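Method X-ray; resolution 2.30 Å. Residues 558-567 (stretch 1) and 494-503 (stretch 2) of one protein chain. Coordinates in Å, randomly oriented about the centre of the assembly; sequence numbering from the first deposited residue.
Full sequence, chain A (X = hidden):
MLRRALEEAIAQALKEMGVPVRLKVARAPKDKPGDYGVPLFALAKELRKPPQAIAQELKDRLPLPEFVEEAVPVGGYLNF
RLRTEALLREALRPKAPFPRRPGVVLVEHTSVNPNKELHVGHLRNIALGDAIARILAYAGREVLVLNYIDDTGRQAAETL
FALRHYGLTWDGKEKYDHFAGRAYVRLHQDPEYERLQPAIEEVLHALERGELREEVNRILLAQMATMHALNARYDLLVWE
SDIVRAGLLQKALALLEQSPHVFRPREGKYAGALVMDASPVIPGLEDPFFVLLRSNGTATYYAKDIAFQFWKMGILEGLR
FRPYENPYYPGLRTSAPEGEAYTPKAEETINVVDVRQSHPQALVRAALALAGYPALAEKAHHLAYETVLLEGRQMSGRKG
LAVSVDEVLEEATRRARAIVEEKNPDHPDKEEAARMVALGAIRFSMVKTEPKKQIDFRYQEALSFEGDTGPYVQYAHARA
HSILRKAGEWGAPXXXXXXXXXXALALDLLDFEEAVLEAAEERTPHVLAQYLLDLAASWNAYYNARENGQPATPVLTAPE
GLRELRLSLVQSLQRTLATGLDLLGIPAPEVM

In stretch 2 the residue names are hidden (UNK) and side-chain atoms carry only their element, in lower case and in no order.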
ATOM      1  N   ALA A 558      17.269 -13.512  34.426  1.00 24.96           N
ATOM      2  CA  ALA A 558      16.586 -12.577  35.309  1.00 25.20           C
ATOM      3  C   ALA A 558      15.874 -13.373  36.392  1.00 24.16           C
ATOM      4  O   ALA A 558      15.465 -14.514  36.164  1.00 21.22           O
ATOM      5  CB  ALA A 558      15.574 -11.733  34.521  1.00 26.23           C
ATOM      6  N   PRO A 559      15.735 -12.787  37.594  1.00 25.91           N
ATOM      7  CA  PRO A 559      15.065 -13.456  38.715  1.00 26.03           C
ATOM      8  C   PRO A 559      13.566 -13.616  38.488  1.00 28.69           C
ATOM      9  O   PRO A 559      12.987 -12.953  37.630  1.00 28.21           O
ATOM     10  CB  PRO A 559      15.379 -12.546  39.904  1.00 24.34           C
ATOM     11  CG  PRO A 559      15.508 -11.175  39.264  1.00 23.46           C
ATOM     12  CD  PRO A 559      16.324 -11.504  38.022  1.00 23.54           C
ATOM     13  N   GLU A 560      12.952 -14.502  39.268  1.00 26.97           N
ATOM     14  CA  GLU A 560      11.526 -14.775  39.175  1.00 29.42           C
ATOM     15  C   GLU A 560      10.728 -13.482  39.157  1.00 27.23           C
ATOM     16  O   GLU A 560      11.025 -12.558  39.905  1.00 28.22           O
ATOM     17  CB  GLU A 560      11.079 -15.638  40.355  1.00 45.82           C
ATOM     18  CG  GLU A 560       9.606 -16.004  40.325  1.00 57.85           C
ATOM     19  CD  GLU A 560       9.240 -16.984  41.418  1.00 63.58           C
ATOM     20  OE1 GLU A 560       9.817 -18.091  41.434  1.00 67.58           O
ATOM     21  OE2 GLU A 560       8.379 -16.649  42.260  1.00 65.12           O
ATOM     22  N   GLY A 561       9.717 -13.424  38.297  1.00 24.80           N
ATOM     23  CA  GLY A 561       8.898 -12.229  38.191  1.00 22.13           C
ATOM     24  C   GLY A 561       9.397 -11.324  37.084  1.00 24.77           C
ATOM     25  O   GLY A 561       8.628 -10.906  36.216  1.00 25.25           O
ATOM     26  N   LEU A 562      10.690 -11.020  37.105  1.00 29.38           N
ATOM     27  CA  LEU A 562      11.283 -10.164  36.083  1.00 29.59           C
ATOM     28  C   LEU A 562      11.446 -10.959  34.791  1.00 31.64           C
ATOM     29  O   LEU A 562      11.235 -10.431  33.698  1.00 32.04           O
ATOM     30  CB  LEU A 562      12.655  -9.663  36.528  1.00 24.71           C
ATOM     31  CG  LEU A 562      13.035  -8.216  36.200  1.00 23.54           C
ATOM     32  CD1 LEU A 562      14.570  -8.073  36.262  1.00 19.31           C
ATOM     33  CD2 LEU A 562      12.500  -7.809  34.837  1.00 23.70           C
ATOM     34  N   ARG A 563      11.835 -12.225  34.921  1.00 24.47           N
ATOM     35  CA  ARG A 563      12.026 -13.090  33.761  1.00 22.99           C
ATOM     36  C   ARG A 563      10.716 -13.190  32.988  1.00 22.55           C
ATOM     37  O   ARG A 563      10.693 -13.022  31.770  1.00 22.20           O
ATOM     38  CB  ARG A 563      12.507 -14.486  34.197  1.00 22.57           C
ATOM     39  CG  ARG A 563      12.375 -15.563  33.117  1.00 23.48           C
ATOM     40  CD  ARG A 563      13.211 -16.822  33.409  1.00 26.02           C
ATOM     41  NE  ARG A 563      12.919 -17.898  32.454  1.00 28.43           N
ATOM     42  CZ  ARG A 563      13.796 -18.814  32.044  1.00 32.93           C
ATOM     43  NH1 ARG A 563      15.053 -18.809  32.492  1.00 29.59           N
ATOM     44  NH2 ARG A 563      13.416 -19.749  31.182  1.00 33.88           N
ATOM     45  N   GLU A 564       9.625 -13.447  33.703  1.00 29.80           N
ATOM     46  CA  GLU A 564       8.311 -13.556  33.085  1.00 31.46           C
ATOM     47  C   GLU A 564       7.929 -12.225  32.424  1.00 31.78           C
ATOM     48  O   GLU A 564       7.429 -12.202  31.303  1.00 31.69           O
ATOM     49  CB  GLU A 564       7.259 -13.936  34.134  1.00 22.68           C
ATOM     50  CG  GLU A 564       7.340 -15.362  34.683  1.00 29.03           C
ATOM     51  CD  GLU A 564       8.658 -15.679  35.387  1.00 32.19           C
ATOM     52  OE1 GLU A 564       9.266 -14.771  35.992  1.00 30.65           O
ATOM     53  OE2 GLU A 564       9.080 -16.851  35.349  1.00 32.78           O
ATOM     54  N   LEU A 565       8.167 -11.116  33.116  1.00 28.18           N
ATOM     55  CA  LEU A 565       7.852  -9.804  32.561  1.00 25.92           C
ATOM     56  C   LEU A 565       8.587  -9.577  31.241  1.00 24.93           C
ATOM     57  O   LEU A 565       7.984  -9.148  30.254  1.00 25.62           O
ATOM     58  CB  LEU A 565       8.236  -8.694  33.543  1.00 24.77           C
ATOM     59  CG  LEU A 565       8.264  -7.272  32.973  1.00 27.10           C
ATOM     60  CD1 LEU A 565       6.881  -6.869  32.466  1.00 28.74           C
ATOM     61  CD2 LEU A 565       8.731  -6.311  34.043  1.00 20.08           C
ATOM     62  N   ARG A 566       9.890  -9.861  31.225  1.00 24.10           N
ATOM     63  CA  ARG A 566      10.678  -9.665  30.016  1.00 23.76           C
ATOM     64  C   ARG A 566      10.278 -10.606  28.892  1.00 22.51           C
ATOM     65  O   ARG A 566      10.314 -10.224  27.721  1.00 22.63           O
ATOM     66  CB  ARG A 566      12.175  -9.773  30.322  1.00 15.60           C
ATOM     67  CG  ARG A 566      12.675  -8.516  31.028  1.00 17.94           C
ATOM     68  CD  ARG A 566      14.147  -8.533  31.376  1.00 15.76           C
ATOM     69  NE  ARG A 566      14.502  -7.257  31.995  1.00 16.43           N
ATOM     70  CZ  ARG A 566      15.514  -7.081  32.835  1.00 20.13           C
ATOM     71  NH1 ARG A 566      16.298  -8.105  33.172  1.00 13.82           N
ATOM     72  NH2 ARG A 566      15.730  -5.881  33.348  1.00 16.96           N
ATOM     73  N   LEU A 567       9.880 -11.827  29.237  1.00 23.31           N
ATOM     74  CA  LEU A 567       9.456 -12.781  28.220  1.00 22.28           C
ATOM     75  C   LEU A 567       8.159 -12.299  27.553  1.00 24.66           C
ATOM     76  O   LEU A 567       8.014 -12.399  26.335  1.00 22.61           O
ATOM     77  CB  LEU A 567       9.262 -14.174  28.830  1.00 21.71           C
ATOM     78  CG  LEU A 567      10.544 -14.973  29.106  1.00 22.91           C
ATOM     79  CD1 LEU A 567      10.221 -16.221  29.908  1.00 22.34           C
ATOM     80  CD2 LEU A 567      11.207 -15.347  27.786  1.00 18.26           C
ATOM     81  N   UNK A 494       5.655 -10.087  36.572  1.00 36.02           N
ATOM     82  CA  UNK A 494       5.558  -9.269  37.774  1.00 34.40           C
ATOM     83  C   UNK A 494       5.858  -7.844  37.336  1.00 32.03           C
ATOM     84  O   UNK A 494       7.015  -7.417  37.312  1.00 28.55           O
ATOM     85  c   UNK A 494       6.457  -8.880  40.114  1.00 37.94           C
ATOM     86  c   UNK A 494       6.562  -9.712  38.841  1.00 35.00           C
ATOM     87  o   UNK A 494       7.205  -9.161  41.078  1.00 36.69           O
ATOM     88  o   UNK A 494       5.626  -7.938  40.144  1.00 34.84           O
ATOM     89  N   UNK A 495       4.806  -7.112  36.982  1.00 32.59           N
ATOM     90  CA  UNK A 495       4.947  -5.743  36.507  1.00 32.97           C
ATOM     91  C   UNK A 495       5.698  -4.811  37.449  1.00 31.26           C
ATOM     92  O   UNK A 495       6.353  -3.871  36.998  1.00 33.82           O
ATOM     93  c   UNK A 495       3.569  -5.155  36.192  1.00 42.51           C
ATOM     94  c   UNK A 495       3.416  -6.337  33.980  1.00 38.47           C
ATOM     95  c   UNK A 495       1.431  -5.174  34.928  1.00 38.73           C
ATOM     96  c   UNK A 495       2.674  -5.978  35.257  1.00 39.47           C
ATOM     97  N   UNK A 496       5.619  -5.070  38.751  1.00 30.88           N
ATOM     98  CA  UNK A 496       6.291  -4.210  39.731  1.00 30.11           C
ATOM     99  C   UNK A 496       7.821  -4.221  39.638  1.00 30.66           C
ATOM    100  O   UNK A 496       8.478  -3.298  40.121  1.00 31.51           O
ATOM    101  o   UNK A 496       6.412  -5.859  41.524  1.00 44.47           O
ATOM    102  c   UNK A 496       5.874  -4.600  41.155  1.00 43.46           C
ATOM    103  N   UNK A 497       8.388  -5.258  39.024  1.00 29.98           N
ATOM    104  CA  UNK A 497       9.842  -5.350  38.892  1.00 29.47           C
ATOM    105  C   UNK A 497      10.394  -4.664  37.632  1.00 30.07           C
ATOM    106  O   UNK A 497      11.596  -4.705  37.369  1.00 28.66           O
ATOM    107  n   UNK A 497       9.898  -9.945  40.501  1.00 27.19           N
ATOM    108  c   UNK A 497      10.043  -7.533  40.255  1.00 29.22           C
ATOM    109  c   UNK A 497      10.702  -8.900  40.311  1.00 30.83           C
ATOM    110  o   UNK A 497      11.921  -9.016  40.182  1.00 30.89           O
ATOM    111  c   UNK A 497      10.286  -6.820  38.918  1.00 32.89           C
ATOM    112  N   UNK A 498       9.519  -4.020  36.868  1.00 33.81           N
ATOM    113  CA  UNK A 498       9.928  -3.338  35.641  1.00 30.33           C
ATOM    114  C   UNK A 498      10.950  -2.227  35.867  1.00 30.48           C
ATOM    115  O   UNK A 498      10.851  -1.466  36.826  1.00 35.26           O
ATOM    116  c   UNK A 498       8.698  -2.770  34.931  1.00 24.00           C
ATOM    117  N   UNK A 499      11.934  -2.141  34.975  1.00 20.62           N
ATOM    118  CA  UNK A 499      12.957  -1.099  35.055  1.00 23.13           C
ATOM    119  C   UNK A 499      12.667  -0.098  33.927  1.00 26.05           C
ATOM    120  O   UNK A 499      11.792  -0.336  33.099  1.00 26.26           O
ATOM    121  c   UNK A 499      14.390  -1.678  34.844  1.00 24.64           C
ATOM    122  c   UNK A 499      14.613  -2.918  35.733  1.00 22.61           C
ATOM    123  o   UNK A 499      14.561  -2.058  33.468  1.00 22.89           O
ATOM    124  N   UNK A 500      13.385   1.037  33.889  1.00 24.41           N
ATOM    125  CA  UNK A 500      13.165   2.025  32.830  1.00 26.22           C
ATOM    126  C   UNK A 500      13.335   1.418  31.429  1.00 27.20           C
ATOM    127  O   UNK A 500      12.809   1.955  30.451  1.00 26.63           O
ATOM    128  c   UNK A 500      14.215   3.093  33.133  1.00 23.54           C
ATOM    129  c   UNK A 500      14.277   3.067  34.637  1.00 22.97           C
ATOM    130  c   UNK A 500      14.297   1.569  34.921  1.00 24.79           C
ATOM    131  N   UNK A 501      14.066   0.303  31.333  1.00 23.21           N
ATOM    132  CA  UNK A 501      14.270  -0.361  30.041  1.00 19.25           C
ATOM    133  C   UNK A 501      12.972  -1.001  29.564  1.00 17.38           C
ATOM    134  O   UNK A 501      12.637  -0.925  28.381  1.00 19.27           O
ATOM    135  c   UNK A 501      17.470  -0.495  29.173  1.00 14.58           C
ATOM    136  c   UNK A 501      17.397  -0.979  31.517  1.00 22.45           C
ATOM    137  c   UNK A 501      15.335  -1.458  30.132  1.00 17.99           C
ATOM    138  o   UNK A 501      20.716   0.319  30.665  1.00 26.00           O
ATOM    139  c   UNK A 501      18.721  -0.546  31.653  1.00 21.30           C
ATOM    140  c   UNK A 501      16.757  -0.961  30.279  1.00 18.55           C
ATOM    141  c   UNK A 501      18.793  -0.062  29.297  1.00 18.89           C
ATOM    142  c   UNK A 501      19.410  -0.094  30.542  1.00 22.94           C
ATOM    143  N   UNK A 502      12.256  -1.658  30.475  1.00 15.83           N
ATOM    144  CA  UNK A 502      10.989  -2.289  30.122  1.00 16.34           C
ATOM    145  C   UNK A 502       9.972  -1.207  29.753  1.00 18.70           C
ATOM    146  O   UNK A 502       9.245  -1.336  28.771  1.00 18.62           O
ATOM    147  o   UNK A 502      13.325  -4.962  31.030  1.00 22.80           O
ATOM    148  c   UNK A 502      11.050  -4.486  31.470  1.00 21.14           C
ATOM    149  c   UNK A 502      12.520  -4.419  31.814  1.00 26.24           C
ATOM    150  o   UNK A 502      12.868  -3.821  32.865  1.00 28.21           O
ATOM    151  c   UNK A 502      10.431  -3.109  31.293  1.00 19.74           C
ATOM    152  N   UNK A 503       9.938  -0.142  30.548  1.00 23.03           N
ATOM    153  CA  UNK A 503       8.998   0.951  30.324  1.00 22.26           C
ATOM    154  C   UNK A 503       9.193   1.614  28.968  1.00 20.44           C
ATOM    155  O   UNK A 503       8.242   1.779  28.209  1.00 23.21           O
ATOM    156  n   UNK A 503       5.574   4.574  32.593  1.00 46.47           N
ATOM    157  n   UNK A 503       5.732   6.728  31.823  1.00 38.34           N
ATOM    158  c   UNK A 503       6.312   5.584  32.155  1.00 43.34           C
ATOM    159  n   UNK A 503       7.627   5.444  32.042  1.00 49.09           N
ATOM    160  c   UNK A 503       8.361   4.221  32.363  1.00 42.93           C
ATOM    161  c   UNK A 503       9.130   1.997  31.434  1.00 34.37           C
ATOM    162  c   UNK A 503       8.124   3.137  31.320  1.00 42.16           C
TER

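Position 494 carries two side-chain carbons, the second bearing two oxygens, a short carboxylate. Its backbone N donates a hydrogen bond to Gly561 O at 3.1 Å, where the two stretches come closest, CA of Gly561 and CA of Asp494 being 4.5 Å apart. The residue is Asp494.

At position 495 four carbons fork at the second, and one tip lies 3.8 Å from Leu565 CD1. The CA-to-CB bond points away from stretch 1, but the end of the side chain comes nearer. This is Leu495, and the tip in contact is CD2.

Position 496 has one carbon and one oxygen; its CA-to-CB bond points away, and nothing on stretch 1 is touched. It is Ser496, whose OG donates to Asp494 OD1 at 2.6 Å; its backbone N reaches the same OD1 at 3.2 Å.

Position 497 shows three carbons in a row, the third carrying one oxygen and one nitrogen, the mark of a primary amide. The nitrogen lies 2.9 Å from Glu560 O and 3.4 Å from Gly561 CA. The residue is Gln497. Its NE2 donates both to Glu560 O and, at 2.9 Å, to Asp494 OD2, so the amide links the two stretches while being held by its own.

Position 498 has a single side-chain carbon, CB, which faces away overall yet touches Leu565 CD2 at 3.7 Å. It is Ala498.

At position 499 one carbon carries an oxygen and a second carbon, and that second carbon approaches Arg566 NH2 at 4.0 Å. This beta-branched hydroxyl residue is Thr499.

Position 500 has three carbons closing a ring onto the backbone N and makes no contact with stretch 1; it is Pro500, at the start of the helix.

Position 501 has one carbon followed by a six-carbon ring bearing an oxygen. Its CA-to-CB bond points toward stretch 1, but the side chain makes no contact there. The residue is Tyr501, whose N donates to Thr499 OG1 at 3.2 Å, a capping bond at the helix start.

Position 502 has three carbons, the last with two oxygens, one of them 2.8 Å from Arg566 NE. It is Glu502. Glu502 OE1 forms the salt bridge with Arg566 NE, at the edge of the guanidinium near its plane, while Glu502 OE2 accepts from Thr499 N at 2.9 Å and Thr499 OG1 at 2.5 Å.

Position 503 carries three carbons, a nitrogen, and a carbon with two more nitrogens: a guanidinium, out of reach of stretch 1. It is Arg503.

The contact thus joins polar ends to an apolar middle. At one end, Asp494 and Gln497 engage the backbone leading into the stretch 1 helix. Gly561, the N-cap, suits this fit: a CB there would lie 2.1 Å from Gln497 NE2 and 3.0 Å from Asp494 CB, and its backbone angles alone call for glycine. Leu565 then packs against Leu495 and Ala498, with its CD2 also 3.9 Å from Glu502 CG. Beyond it, the Arg566–Glu502 salt bridge ties the two helices together, its carboxylate steadied by Thr499.

Stretch 2 (494-503) DLSQATPYER
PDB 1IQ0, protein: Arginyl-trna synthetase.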